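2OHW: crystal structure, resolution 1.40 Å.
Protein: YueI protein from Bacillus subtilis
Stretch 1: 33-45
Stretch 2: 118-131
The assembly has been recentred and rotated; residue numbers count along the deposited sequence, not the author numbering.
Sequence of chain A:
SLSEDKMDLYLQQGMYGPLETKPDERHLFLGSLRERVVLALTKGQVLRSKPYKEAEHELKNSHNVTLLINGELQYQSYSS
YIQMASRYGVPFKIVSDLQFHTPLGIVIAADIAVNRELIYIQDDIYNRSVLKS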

# COMPACT_ATOMS: atom_id res chain seq x y z
N LEU A 33 3.97 -9.61 -2.86
CA LEU A 33 2.90 -10.41 -3.45
C LEU A 33 1.55 -10.03 -2.83
O LEU A 33 1.48 -9.64 -1.66
N ARG A 34 0.48 -10.18 -3.59
CA ARG A 34 -0.85 -9.82 -3.07
C ARG A 34 -1.18 -10.58 -1.78
O ARG A 34 -1.82 -10.04 -0.87
N GLU A 35 -0.74 -11.84 -1.69
CA GLU A 35 -1.07 -12.65 -0.52
C GLU A 35 -0.46 -12.11 0.78
O GLU A 35 -0.89 -12.51 1.86
N ARG A 36 0.54 -11.23 0.66
CA ARG A 36 1.20 -10.68 1.84
C ARG A 36 0.70 -9.27 2.23
O ARG A 36 1.07 -8.73 3.28
N VAL A 37 -0.16 -8.70 1.40
CA VAL A 37 -0.58 -7.32 1.63
C VAL A 37 -1.63 -7.25 2.74
O VAL A 37 -2.64 -7.97 2.70
N VAL A 38 -1.38 -6.37 3.70
CA VAL A 38 -2.29 -6.08 4.80
C VAL A 38 -3.14 -4.84 4.49
O VAL A 38 -4.33 -4.81 4.79
N LEU A 39 -2.53 -3.82 3.89
CA LEU A 39 -3.24 -2.58 3.56
C LEU A 39 -2.44 -1.85 2.51
O LEU A 39 -1.21 -1.88 2.51
N ALA A 40 -3.14 -1.17 1.60
CA ALA A 40 -2.49 -0.35 0.59
C ALA A 40 -3.23 0.97 0.49
O ALA A 40 -4.46 1.01 0.58
N LEU A 41 -2.47 2.06 0.32
CA LEU A 41 -3.04 3.41 0.12
C LEU A 41 -2.57 3.92 -1.23
O LEU A 41 -1.40 3.68 -1.61
N THR A 42 -3.44 4.62 -1.97
CA THR A 42 -3.00 5.24 -3.21
C THR A 42 -2.09 6.43 -2.89
O THR A 42 -2.10 6.96 -1.76
N LYS A 43 -1.32 6.87 -3.89
CA LYS A 43 -0.54 8.11 -3.73
C LYS A 43 -1.45 9.27 -3.32
O LYS A 43 -1.09 10.05 -2.44
N GLY A 44 -2.63 9.35 -3.92
CA GLY A 44 -3.56 10.42 -3.57
C GLY A 44 -3.97 10.39 -2.10
O GLY A 44 -4.06 11.43 -1.47
N GLN A 45 -4.22 9.20 -1.57
CA GLN A 45 -4.52 9.06 -0.14
C GLN A 45 -3.32 9.44 0.72
O GLN A 45 -3.47 10.11 1.75
N LEU A 118 -9.84 -7.75 2.16
CA LEU A 118 -10.04 -6.30 2.16
C LEU A 118 -8.76 -5.60 2.56
O LEU A 118 -8.33 -5.70 3.72
N ILE A 119 -8.16 -4.87 1.61
CA ILE A 119 -6.86 -4.23 1.84
C ILE A 119 -6.83 -2.76 1.47
O ILE A 119 -5.75 -2.17 1.31
N TYR A 120 -8.00 -2.16 1.27
CA TYR A 120 -8.04 -0.74 0.90
C TYR A 120 -9.02 0.03 1.77
O TYR A 120 -9.90 -0.58 2.42
N ILE A 121 -8.88 1.36 1.74
CA ILE A 121 -9.75 2.29 2.44
C ILE A 121 -10.64 2.97 1.42
O ILE A 121 -10.19 3.80 0.62
N GLN A 122 -11.91 2.57 1.40
CA GLN A 122 -12.84 3.12 0.45
C GLN A 122 -13.28 4.50 0.89
O GLN A 122 -14.03 4.66 1.86
N ASP A 123 -12.83 5.51 0.15
CA ASP A 123 -13.30 6.88 0.36
C ASP A 123 -13.26 7.64 -0.96
O ASP A 123 -12.83 7.09 -1.99
N ASP A 124 -13.71 8.89 -0.97
CA ASP A 124 -13.71 9.67 -2.21
C ASP A 124 -12.32 9.88 -2.83
O ASP A 124 -12.18 9.93 -4.06
N ILE A 125 -11.30 10.00 -1.99
CA ILE A 125 -9.93 10.13 -2.49
C ILE A 125 -9.48 8.86 -3.22
O ILE A 125 -8.86 8.94 -4.29
N TYR A 126 -9.82 7.69 -2.68
CA TYR A 126 -9.50 6.44 -3.38
C TYR A 126 -10.10 6.44 -4.78
O TYR A 126 -9.41 6.17 -5.77
N ASN A 127 -11.39 6.74 -4.84
CA ASN A 127 -12.14 6.66 -6.09
C ASN A 127 -11.58 7.63 -7.12
O ASN A 127 -11.57 7.33 -8.31
N ARG A 128 -11.10 8.78 -6.67
CA ARG A 128 -10.64 9.81 -7.59
C ARG A 128 -9.18 9.62 -7.98
O ARG A 128 -8.75 10.06 -9.06
N SER A 129 -8.40 8.95 -7.13
CA SER A 129 -6.96 8.84 -7.34
C SER A 129 -6.45 7.52 -7.89
O SER A 129 -5.37 7.47 -8.46
N VAL A 130 -7.19 6.43 -7.72
CA VAL A 130 -6.60 5.12 -7.98
C VAL A 130 -6.22 4.87 -9.46
O VAL A 130 -5.29 4.11 -9.75
N LEU A 131 -6.93 5.51 -10.38
CA LEU A 131 -6.64 5.32 -11.81
C LEU A 131 -5.88 6.50 -12.43
O LEU A 131 -5.55 6.47 -13.63

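A polar side chain buried between two chain segments is best placed where its rotamer lets every polar atom meet a partner, and Gln45 of the YueI protein illustrates the principle. Its CA-to-CB bond points sideways to the second stretch, but chi1 m and chi2 t extend the chain so that its amide reaches across. There Gln45 NE2 donates to Ile121 O at 2.9 Å and to Asp123 OD1 at 3.1 Å. The other atom of the same amide faces its own stretch: Gln45 OE1 accepts from Thr42 N at 3.0 Å and from a water that also donates to Ala40 O and accepts from Ile121 N, so one solvent molecule joins both stretches.

Two helix caps are built into this network. Asp123, chi1 p, uses OD1 both for Gln45 and to accept from Tyr126 N (2.9 Å). Thr42, also p, places OG1 3.0 Å from Gln45 N, which it caps, while OG1 donates to Ser129 OG at 2.7 Å. Ser129, again p, passes the chain on, its OG donating to Ile125 O at 2.6 Å. The same Thr42 rotamer sets CG2 3.7 Å from Tyr126 CD1 and 3.8 Å from Val130 CG2. Close by, Gly44 allows the helices to approach: an ideal CB would lie 2.4 Å from Ser129 CB, a clash.

Apolar contacts extend the interface beyond this network. Ile125, chi1 m, brings CG2 within 3.8 Å of Gln45 CG. Leu41 points away at CB, yet its m,t conformation returns CD2 to 3.3 Å from Ile121 CD1. Ile119 adopts p,t, setting CD1 3.8 Å from Val37 CG1 and over one face of the Arg34 guanidinium, 3.6 Å from Arg34 NE. Its backbone contributes too, with Ala40 N donating to Ile119 O at 2.8 Å.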

# COMPACT_ATOMS: atom_id res chain seq x y z
CB LEU A 33 3.16 -11.92 -3.22
CG LEU A 33 4.34 -12.56 -3.97
CD1 LEU A 33 4.43 -14.06 -3.70
CD2 LEU A 33 4.26 -12.29 -5.46
CB ARG A 34 -1.92 -10.07 -4.13
CG ARG A 34 -3.34 -9.88 -3.65
CD ARG A 34 -3.63 -8.43 -3.28
NE ARG A 34 -5.03 -8.25 -2.88
CZ ARG A 34 -5.52 -8.62 -1.71
NH1 ARG A 34 -6.80 -8.41 -1.43
NH2 ARG A 34 -4.72 -9.20 -0.80
CB GLU A 35 -0.64 -14.12 -0.73
CG GLU A 35 0.85 -14.34 -0.76
CD GLU A 35 1.23 -15.79 -1.07
OE1 GLU A 35 0.35 -16.55 -1.52
OE2 GLU A 35 2.40 -16.14 -0.85
CB ARG A 36 2.72 -10.70 1.64
CG ARG A 36 3.28 -12.14 1.35
CD ARG A 36 4.62 -12.37 1.99
NE ARG A 36 5.37 -13.57 1.57
CZ ARG A 36 4.90 -14.76 1.19
NH1 ARG A 36 3.60 -15.02 1.14
NH2 ARG A 36 5.75 -15.72 0.85
CB VAL A 37 -1.11 -6.67 0.34
CG1 VAL A 37 -1.59 -5.25 0.63
CG2 VAL A 37 -0.01 -6.65 -0.75
CB VAL A 38 -1.50 -5.88 6.12
CG1 VAL A 38 -2.40 -5.41 7.24
CG2 VAL A 38 -0.80 -7.18 6.52
CB LEU A 39 -3.42 -1.71 4.80
CG LEU A 39 -4.44 -0.55 4.75
CD1 LEU A 39 -5.87 -1.08 4.94
CD2 LEU A 39 -4.11 0.40 5.87
CB ALA A 40 -2.48 -1.07 -0.73
CB LEU A 41 -2.51 4.36 1.18
CG LEU A 41 -2.99 4.19 2.62
CD1 LEU A 41 -2.30 5.25 3.48
CD2 LEU A 41 -4.47 4.27 2.77
CB THR A 42 -4.17 5.78 -4.06
OG1 THR A 42 -4.79 6.88 -3.38
CG2 THR A 42 -5.19 4.68 -4.35
CB LYS A 43 0.25 8.42 -5.00
CG LYS A 43 1.43 7.49 -5.23
CD LYS A 43 2.08 7.70 -6.61
CE LYS A 43 2.50 9.14 -6.79
NZ LYS A 43 3.57 9.49 -5.83
CB GLN A 45 -5.00 7.64 0.16
CG GLN A 45 -6.35 7.35 -0.47
CD GLN A 45 -6.79 5.91 -0.22
OE1 GLN A 45 -6.05 4.97 -0.48
NE2 GLN A 45 -8.02 5.74 0.29
CB LEU A 118 -11.15 -5.91 3.14
CG LEU A 118 -11.49 -4.43 3.29
CD1 LEU A 118 -11.98 -3.85 1.97
CD2 LEU A 118 -12.54 -4.26 4.36
CB ILE A 119 -5.74 -4.93 1.05
CG1 ILE A 119 -6.06 -4.91 -0.44
CG2 ILE A 119 -5.47 -6.34 1.58
CD1 ILE A 119 -4.82 -5.08 -1.29
CB TYR A 120 -8.37 -0.55 -0.59
CG TYR A 120 -9.83 -0.60 -0.98
CD1 TYR A 120 -10.42 0.50 -1.59
CD2 TYR A 120 -10.61 -1.73 -0.78
CE1 TYR A 120 -11.76 0.48 -1.97
CE2 TYR A 120 -11.96 -1.75 -1.13
CZ TYR A 120 -12.51 -0.65 -1.75
OH TYR A 120 -13.84 -0.67 -2.14
CB ILE A 121 -8.92 3.36 3.23
CG1 ILE A 121 -7.92 2.69 4.16
CG2 ILE A 121 -9.87 4.33 3.97
CD1 ILE A 121 -6.92 3.63 4.82
CB GLN A 122 -14.06 2.21 0.36
CG GLN A 122 -15.07 2.66 -0.68
CD GLN A 122 -16.33 1.84 -0.59
OE1 GLN A 122 -16.91 1.67 0.49
NE2 GLN A 122 -16.77 1.32 -1.72
CB ASP A 123 -12.53 7.58 1.52
CG ASP A 123 -11.06 7.89 1.22
OD1 ASP A 123 -10.54 7.50 0.16
OD2 ASP A 123 -10.41 8.56 2.06
CB ASP A 124 -14.41 11.03 -2.01
CG ASP A 124 -13.71 11.92 -0.99
OD1 ASP A 124 -12.88 11.42 -0.19
OD2 ASP A 124 -14.00 13.14 -0.99
CB ILE A 125 -8.94 10.50 -1.37
CG1 ILE A 125 -9.38 11.79 -0.69
CG2 ILE A 125 -7.54 10.67 -1.95
CD1 ILE A 125 -8.49 12.24 0.45
CB TYR A 126 -10.01 5.21 -2.63
CG TYR A 126 -9.53 3.92 -3.25
CD1 TYR A 126 -8.30 3.39 -2.91
CD2 TYR A 126 -10.29 3.26 -4.23
CE1 TYR A 126 -7.82 2.22 -3.48
CE2 TYR A 126 -9.82 2.09 -4.81
CZ TYR A 126 -8.59 1.58 -4.43
OH TYR A 126 -8.09 0.43 -4.99
CB ASN A 127 -13.62 6.94 -5.84
CG ASN A 127 -14.28 5.87 -5.00
OD1 ASN A 127 -13.84 4.72 -4.97
ND2 ASN A 127 -15.36 6.25 -4.32
CB ARG A 128 -10.86 11.21 -7.00
CG ARG A 128 -12.33 11.54 -6.73
CD ARG A 128 -12.57 13.03 -6.59
NE ARG A 128 -13.66 13.32 -5.65
CZ ARG A 128 -13.51 13.95 -4.49
NH1 ARG A 128 -12.31 14.38 -4.11
NH2 ARG A 128 -14.56 14.16 -3.70
CB SER A 129 -6.24 9.15 -6.02
OG SER A 129 -6.50 8.13 -5.06
CB VAL A 130 -7.44 3.95 -7.38
CG1 VAL A 130 -8.73 3.71 -8.16
CG2 VAL A 130 -6.61 2.68 -7.29
CB LEU A 131 -7.92 5.04 -12.58
CG LEU A 131 -8.71 3.79 -12.19
CD1 LEU A 131 -9.89 3.66 -13.13
CD2 LEU A 131 -7.83 2.56 -12.29
O HOH W 1 -6.86 -5.30 6.04
O HOH W 2 -6.71 2.43 0.22
O HOH W 3 -2.87 8.10 -6.68